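Local coordinates for FAD:protein FMN transferase (Pseudomonas stutzeri ATCC 14405 = CCUG 16156, PDB 5MGY) that probably transfers FMN from FAD onto a threonine side chain of a target protein, in a magnesium-dependent reaction that releases AMP, at residues 79-91 with 134-146. Numbering follows the deposited sequence.
Unlike the reference sequence in segment 79-91: S88 (reference Gly).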
loop_
_atom_site.group_PDB
_atom_site.type_symbol
_atom_site.label_atom_id
_atom_site.label_comp_id
_atom_site.label_asym_id
_atom_site.label_seq_id
_atom_site.Cartn_x
_atom_site.Cartn_y
_atom_site.Cartn_z
ATOM N N MET A 79 12.343 -11.083 -3.183
ATOM C CA MET A 79 11.240 -10.143 -3.037
ATOM C C MET A 79 9.957 -10.818 -2.660
ATOM O O MET A 79 9.245 -10.321 -1.774
ATOM C CB MET A 79 10.919 -9.394 -4.312
ATOM C CG MET A 79 11.714 -8.151 -4.480
ATOM S SD MET A 79 11.138 -7.301 -5.959
ATOM C CE MET A 79 12.581 -6.201 -6.169
ATOM N N VAL A 80 9.612 -11.884 -3.391
ATOM C CA VAL A 80 8.296 -12.486 -3.270
ATOM C C VAL A 80 8.196 -13.089 -1.880
ATOM O O VAL A 80 7.163 -12.967 -1.223
ATOM C CB VAL A 80 8.055 -13.529 -4.345
ATOM C CG1 VAL A 80 6.788 -14.317 -4.046
ATOM C CG2 VAL A 80 7.952 -12.880 -5.685
ATOM N N ARG A 81 9.284 -13.702 -1.439
ATOM C CA ARG A 81 9.349 -14.323 -0.129
ATOM C C ARG A 81 9.445 -13.301 0.966
ATOM O O ARG A 81 8.838 -13.486 1.999
ATOM C CB ARG A 81 10.488 -15.344 -0.040
ATOM C CG ARG A 81 10.035 -16.666 -0.627
ATOM C CD ARG A 81 11.096 -17.751 -0.790
ATOM N NE ARG A 81 12.201 -17.346 -1.672
ATOM C CZ ARG A 81 13.349 -16.799 -1.254
ATOM N NH1 ARG A 81 13.562 -16.563 0.059
ATOM N NH2 ARG A 81 14.282 -16.467 -2.155
ATOM N N GLU A 82 10.184 -12.216 0.752
ATOM C CA GLU A 82 10.162 -11.122 1.700
ATOM C C GLU A 82 8.687 -10.621 1.879
ATOM O O GLU A 82 8.202 -10.475 2.986
ATOM C CB GLU A 82 11.126 -9.974 1.271
ATOM C CG GLU A 82 11.526 -9.020 2.420
ATOM C CD GLU A 82 12.168 -7.701 1.992
ATOM O OE1 GLU A 82 12.130 -6.690 2.783
ATOM O OE2 GLU A 82 12.725 -7.692 0.870
ATOM N N LEU A 83 7.987 -10.420 0.785
ATOM C CA LEU A 83 6.688 -9.853 0.838
ATOM C C LEU A 83 5.672 -10.809 1.384
ATOM O O LEU A 83 4.735 -10.376 2.056
ATOM C CB LEU A 83 6.231 -9.408 -0.558
ATOM C CG LEU A 83 6.893 -8.179 -1.180
ATOM C CD1 LEU A 83 5.930 -7.599 -2.172
ATOM C CD2 LEU A 83 7.216 -7.087 -0.194
ATOM N N VAL A 84 5.812 -12.103 1.074
ATOM C CA VAL A 84 4.906 -13.115 1.613
ATOM C C VAL A 84 5.043 -13.117 3.096
ATOM O O VAL A 84 4.080 -13.161 3.794
ATOM C CB VAL A 84 5.166 -14.534 1.027
ATOM C CG1 VAL A 84 4.554 -15.619 1.913
ATOM C CG2 VAL A 84 4.583 -14.620 -0.389
ATOM N N ALA A 85 6.262 -13.042 3.566
ATOM C CA ALA A 85 6.514 -13.036 4.982
ATOM C C ALA A 85 5.956 -11.769 5.698
ATOM O O ALA A 85 5.254 -11.873 6.730
ATOM C CB ALA A 85 8.006 -13.169 5.209
ATOM N N ALA A 86 6.234 -10.595 5.125
ATOM C CA ALA A 86 5.701 -9.375 5.648
ATOM C C ALA A 86 4.196 -9.462 5.676
ATOM O O ALA A 86 3.599 -8.976 6.630
ATOM C CB ALA A 86 6.149 -8.183 4.833
ATOM N N GLY A 87 3.613 -10.067 4.632
ATOM C CA GLY A 87 2.166 -10.216 4.497
ATOM C C GLY A 87 1.589 -11.101 5.584
ATOM O O GLY A 87 0.470 -10.893 6.051
ATOM N N SER A 88 2.358 -12.107 5.965
ATOM C CA SER A 88 1.900 -13.058 6.942
ATOM C C SER A 88 1.703 -12.377 8.310
ATOM O O SER A 88 0.770 -12.717 9.067
ATOM C CB SER A 88 2.915 -14.198 7.036
ATOM O OG SER A 88 2.435 -15.249 7.855
ATOM N N GLN A 89 2.611 -11.440 8.604
ATOM C CA GLN A 89 2.653 -10.715 9.839
ATOM C C GLN A 89 1.537 -9.711 9.815
ATOM O O GLN A 89 0.788 -9.561 10.764
ATOM C CB GLN A 89 3.980 -9.990 9.956
ATOM C CG GLN A 89 4.192 -9.276 11.269
ATOM C CD GLN A 89 4.403 -10.273 12.400
ATOM O OE1 GLN A 89 5.349 -11.025 12.373
ATOM N NE2 GLN A 89 3.513 -10.283 13.383
ATOM N N LEU A 90 1.413 -9.010 8.714
ATOM C CA LEU A 90 0.311 -8.102 8.572
ATOM C C LEU A 90 -1.008 -8.833 8.802
ATOM O O LEU A 90 -1.890 -8.320 9.447
ATOM C CB LEU A 90 0.322 -7.482 7.192
ATOM C CG LEU A 90 1.275 -6.317 7.046
ATOM C CD1 LEU A 90 1.515 -6.030 5.572
ATOM C CD2 LEU A 90 0.683 -5.077 7.721
ATOM N N SER A 91 -1.129 -10.041 8.276
ATOM C CA SER A 91 -2.373 -10.800 8.447
ATOM C C SER A 91 -2.623 -11.051 9.914
ATOM O O SER A 91 -3.706 -10.736 10.418
ATOM C CB SER A 91 -2.377 -12.145 7.708
ATOM O OG SER A 91 -3.602 -12.829 7.957
ATOM N N GLY A 134 -6.886 -18.153 1.113
ATOM C CA GLY A 134 -6.442 -18.373 2.495
ATOM C C GLY A 134 -4.950 -18.373 2.785
ATOM O O GLY A 134 -4.311 -19.394 2.632
ATOM N N GLN A 135 -4.432 -17.254 3.283
ATOM C CA GLN A 135 -3.027 -17.075 3.777
ATOM C C GLN A 135 -2.455 -18.240 4.539
ATOM O O GLN A 135 -1.280 -18.532 4.448
ATOM C CB GLN A 135 -2.983 -15.819 4.686
ATOM C CG GLN A 135 -1.603 -15.279 5.068
ATOM C CD GLN A 135 -1.123 -14.114 4.160
ATOM O OE1 GLN A 135 -1.857 -13.110 3.943
ATOM N NE2 GLN A 135 0.145 -14.240 3.628
ATOM N N GLN A 136 -3.275 -18.900 5.327
ATOM C CA GLN A 136 -2.807 -20.073 6.103
ATOM C C GLN A 136 -2.298 -21.199 5.234
ATOM O O GLN A 136 -1.511 -22.043 5.716
ATOM C CB GLN A 136 -3.897 -20.636 7.042
ATOM C CG GLN A 136 -5.091 -21.343 6.428
ATOM C CD GLN A 136 -6.190 -20.421 5.933
ATOM O OE1 GLN A 136 -6.016 -19.208 5.804
ATOM N NE2 GLN A 136 -7.348 -21.005 5.635
ATOM N N HIS A 137 -2.790 -21.254 3.988
ATOM C CA HIS A 137 -2.348 -22.228 3.002
ATOM C C HIS A 137 -1.018 -21.909 2.263
ATOM O O HIS A 137 -0.551 -22.708 1.439
ATOM C CB HIS A 137 -3.471 -22.405 2.003
ATOM C CG HIS A 137 -4.667 -23.072 2.587
ATOM N ND1 HIS A 137 -5.930 -22.519 2.534
ATOM C CD2 HIS A 137 -4.785 -24.242 3.255
ATOM C CE1 HIS A 137 -6.777 -23.331 3.132
ATOM N NE2 HIS A 137 -6.106 -24.378 3.573
ATOM N N LEU A 138 -0.415 -20.764 2.575
ATOM C CA LEU A 138 0.789 -20.310 1.939
ATOM C C LEU A 138 1.907 -20.485 2.921
ATOM O O LEU A 138 1.775 -20.127 4.079
ATOM C CB LEU A 138 0.614 -18.852 1.611
ATOM C CG LEU A 138 1.631 -18.089 0.815
ATOM C CD1 LEU A 138 1.713 -18.744 -0.533
ATOM C CD2 LEU A 138 1.192 -16.653 0.663
ATOM N N SER A 139 3.005 -21.070 2.487
ATOM C CA SER A 139 4.162 -21.231 3.371
ATOM C C SER A 139 5.487 -21.121 2.621
ATOM O O SER A 139 5.576 -21.279 1.389
ATOM C CB SER A 139 4.089 -22.543 4.127
ATOM O OG SER A 139 4.005 -23.655 3.252
ATOM N N ILE A 140 6.537 -20.819 3.381
ATOM C CA ILE A 140 7.871 -20.593 2.808
ATOM C C ILE A 140 8.726 -21.750 3.263
ATOM O O ILE A 140 8.708 -22.119 4.406
ATOM C CB ILE A 140 8.459 -19.280 3.312
ATOM C CG1 ILE A 140 7.906 -18.135 2.517
ATOM C CG2 ILE A 140 9.952 -19.263 3.186
ATOM C CD1 ILE A 140 8.020 -16.811 3.271
ATOM N N ASP A 141 9.492 -22.307 2.355
ATOM C CA ASP A 141 10.352 -23.440 2.691
ATOM C C ASP A 141 11.663 -23.232 1.980
ATOM O O ASP A 141 11.771 -23.400 0.762
ATOM C CB ASP A 141 9.745 -24.742 2.257
ATOM C CG ASP A 141 10.456 -25.892 2.832
ATOM O OD1 ASP A 141 9.997 -26.381 3.863
ATOM O OD2 ASP A 141 11.460 -26.337 2.280
ATOM N N GLY A 142 12.643 -22.779 2.737
ATOM C CA GLY A 142 13.884 -22.418 2.154
ATOM C C GLY A 142 13.622 -21.338 1.149
ATOM O O GLY A 142 13.052 -20.320 1.501
ATOM N N ASP A 143 13.999 -21.569 -0.092
ATOM C CA ASP A 143 13.833 -20.612 -1.147
ATOM C C ASP A 143 12.572 -20.941 -1.943
ATOM O O ASP A 143 12.369 -20.402 -3.042
ATOM C CB ASP A 143 15.075 -20.606 -2.037
ATOM C CG ASP A 143 15.326 -22.005 -2.783
ATOM O OD1 ASP A 143 15.296 -23.106 -2.120
ATOM O OD2 ASP A 143 15.547 -21.985 -4.037
ATOM N N ARG A 144 11.732 -21.850 -1.429
ATOM C CA ARG A 144 10.483 -22.212 -2.128
ATOM C C ARG A 144 9.266 -21.574 -1.442
ATOM O O ARG A 144 9.308 -21.361 -0.232
ATOM C CB ARG A 144 10.322 -23.732 -2.191
ATOM C CG ARG A 144 11.361 -24.442 -3.053
ATOM C CD ARG A 144 11.981 -25.658 -2.384
ATOM N NE ARG A 144 11.144 -26.865 -2.486
ATOM C CZ ARG A 144 10.574 -27.529 -1.462
ATOM N NH1 ARG A 144 10.744 -27.135 -0.196
ATOM N NH2 ARG A 144 9.832 -28.626 -1.708
ATOM N N LEU A 145 8.235 -21.242 -2.238
ATOM C CA LEU A 145 6.916 -20.881 -1.740
ATOM C C LEU A 145 6.040 -22.062 -1.962
ATOM O O LEU A 145 6.009 -22.548 -3.070
ATOM C CB LEU A 145 6.264 -19.805 -2.573
ATOM C CG LEU A 145 6.134 -18.357 -2.178
ATOM C CD1 LEU A 145 5.071 -17.701 -3.024
ATOM C CD2 LEU A 145 5.794 -18.284 -0.700
ATOM N N CYS A 146 5.245 -22.446 -0.973
ATOM C CA CYS A 146 4.377 -23.594 -1.101
ATOM C C CYS A 146 2.934 -23.186 -1.017
ATOM O O CYS A 146 2.580 -22.225 -0.318
ATOM C CB CYS A 146 4.716 -24.608 -0.054
ATOM S SG CYS A 146 6.428 -25.098 -0.287
#
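Q135, in the short 3-10 turn 135-137, lays its carboxamide against the helix at G87, S88 and S91. Its CG stands anti to the backbone N (chi1 -168°) and the chain then bends at chi2, which carries OE1 to 3.9 Å from S91 CB and NE2 to 3.9 Å from S88 N, van der Waals neighbours only; OE1 has a weak hydrogen bond with L100 N. Next along, L138 meets V84 tip to tip, CD2 lying 3.7 Å from V84 CG1. I140 slides past V84 the opposite way, and its CD1 settles 3.7 Å from R81 O and 4.1 Å from A85 CB. L138 and I140 belong to strand 138-141, the edge of a small three-stranded antiparallel sheet whose hairpin, closed by a type II' turn from D141 to R144, packs one face on helix 78-93. At that turn D143 CA sits over one face of the R81 guanidinium, offset toward its rim, while NE, 3.4 Å from D143 O at a poor angle, is hydrogen-bonded to M76 O and NH2 forms a salt bridge with D78. A leucine in place of R81 would probably leave D78 without this cationic mate and M76 O without the NE donor, and would remove the flat group beside D143. Beyond the turn, L145 on strand 144-147 crosses V80 at about a right angle, CD1 touching V80 CG1 at 3.9 Å, while CD2 rests 3.9 Å from V84 CG2, one turn further along the helix.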